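Local coordinates for adherence and virulence protein A (PDB 6PON) that probably binds fibronectin and takes part in the adherence and virulence of Streptococcus pneumoniae, at residues M77-R80 with K81-G85. Residues are numbered along the deposited sequence; the frame is centred on the assembly and turned at random.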
# COMPACT_ATOMS: atom_id res chain seq x y z
N MET B 77 -49.73 18.41 -6.26
CA MET B 77 -50.29 19.19 -7.36
C MET B 77 -49.29 20.22 -7.88
O MET B 77 -49.24 20.48 -9.08
CB MET B 77 -51.57 19.91 -6.91
CG MET B 77 -52.53 19.04 -6.12
SD MET B 77 -54.06 19.86 -5.63
CE MET B 77 -55.03 19.19 -6.95
N VAL B 78 -48.51 20.82 -6.98
CA VAL B 78 -47.44 21.72 -7.42
C VAL B 78 -46.38 20.95 -8.20
O VAL B 78 -45.90 21.41 -9.24
CB VAL B 78 -46.82 22.48 -6.22
CG1 VAL B 78 -45.67 23.39 -6.69
CG2 VAL B 78 -47.87 23.30 -5.52
N LEU B 79 -46.02 19.74 -7.75
CA LEU B 79 -45.04 18.97 -8.52
C LEU B 79 -45.61 18.55 -9.86
O LEU B 79 -44.90 18.55 -10.87
CB LEU B 79 -44.55 17.75 -7.72
CG LEU B 79 -43.21 18.00 -7.00
CD1 LEU B 79 -43.33 19.12 -5.97
CD2 LEU B 79 -42.64 16.73 -6.36
N ARG B 80 -46.90 18.17 -9.89
CA ARG B 80 -47.48 17.75 -11.16
C ARG B 80 -47.49 18.90 -12.16
O ARG B 80 -47.09 18.73 -13.32
CB ARG B 80 -48.88 17.18 -10.93
CG ARG B 80 -48.83 15.80 -10.24
CD ARG B 80 -50.22 15.25 -10.06
NE ARG B 80 -50.24 13.92 -9.47
CZ ARG B 80 -51.35 13.35 -9.03
NH1 ARG B 80 -52.50 14.01 -9.12
NH2 ARG B 80 -51.33 12.14 -8.50
N LYS B 81 -47.88 20.09 -11.70
CA LYS B 81 -47.88 21.28 -12.54
C LYS B 81 -46.57 21.44 -13.32
O LYS B 81 -46.59 21.89 -14.47
CB LYS B 81 -48.16 22.51 -11.67
CG LYS B 81 -47.76 23.81 -12.30
CD LYS B 81 -48.44 25.01 -11.66
CE LYS B 81 -48.06 25.14 -10.20
NZ LYS B 81 -48.53 26.44 -9.65
N TYR B 82 -45.43 21.04 -12.74
CA TYR B 82 -44.16 21.14 -13.45
C TYR B 82 -43.65 19.82 -14.00
O TYR B 82 -42.93 19.83 -15.00
CB TYR B 82 -43.08 21.74 -12.56
CG TYR B 82 -43.41 23.14 -12.12
CD1 TYR B 82 -43.16 24.23 -12.94
CD2 TYR B 82 -44.01 23.36 -10.90
CE1 TYR B 82 -43.47 25.53 -12.53
CE2 TYR B 82 -44.33 24.63 -10.48
CZ TYR B 82 -44.06 25.72 -11.29
OH TYR B 82 -44.40 26.97 -10.84
N LEU B 83 -44.00 18.69 -13.39
CA LEU B 83 -43.34 17.44 -13.75
C LEU B 83 -44.17 16.55 -14.66
O LEU B 83 -43.59 15.69 -15.35
CB LEU B 83 -42.94 16.66 -12.49
CG LEU B 83 -41.93 17.37 -11.60
CD1 LEU B 83 -41.59 16.53 -10.38
CD2 LEU B 83 -40.67 17.71 -12.41
N GLN B 84 -45.50 16.73 -14.68
CA GLN B 84 -46.37 15.93 -15.54
C GLN B 84 -45.97 16.07 -17.01
O GLN B 84 -46.08 17.15 -17.59
CB GLN B 84 -47.83 16.35 -15.35
CG GLN B 84 -48.82 15.50 -16.11
CD GLN B 84 -48.86 14.06 -15.63
OE1 GLN B 84 -49.17 13.79 -14.47
NE2 GLN B 84 -48.55 13.13 -16.52
N GLY B 85 -45.46 14.99 -17.60
CA GLY B 85 -44.97 15.05 -18.96
C GLY B 85 -43.57 15.60 -19.12
O GLY B 85 -43.13 15.81 -20.26
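Leu-79 and Leu-83, one turn apart near the C-terminal end of helix 74-83, lie side by side and point the same way, Leu-79 CG resting 4.0 Å from Leu-83 CD1. A second apolar pair sits one residue back, where Val-78 CG1 comes to 4.2 Å from Tyr-82 CE2. CG of Tyr-82 stands beside its own backbone N (chi1 -62°), and from there the CD2 edge of the ring meets Val-78 O at 3.2 Å, near the ring plane, while Lys-81 CG lies over one face toward the rim.

Main-chain hydrogen bonds close the last turn. Lys-81 N binds Met-77 O at 3.0 Å, Leu-83 N binds Leu-79 O at 2.7 Å, and Gln-84 N reaches Arg-80 O at 2.9 Å on a lone pair in the carbonyl plane. This final i to i+4 bond is nearly straight at the hydrogen (164°), although Gln-84 itself has already left helical backbone angles; Leu-83 N adds a weak bond to Arg-80 O.

The polar ends turn to strand 23-28, with Arg-80 NE bound to Ile-27 O and Gln-84 NE2 to Gln-25 O. Leu-79, Tyr-82 and Leu-83 all touch Leu-131 of strand 128-133, and Val-78 reaches Glu-141 of strand 139-142. The helix end thus packs against two antiparallel sheets, the four-stranded one that holds 23-28 and the five-stranded one that holds 128-133 and 139-142, and Gly-85, paired through its backbone with Ile-24, leads into strand 87-93.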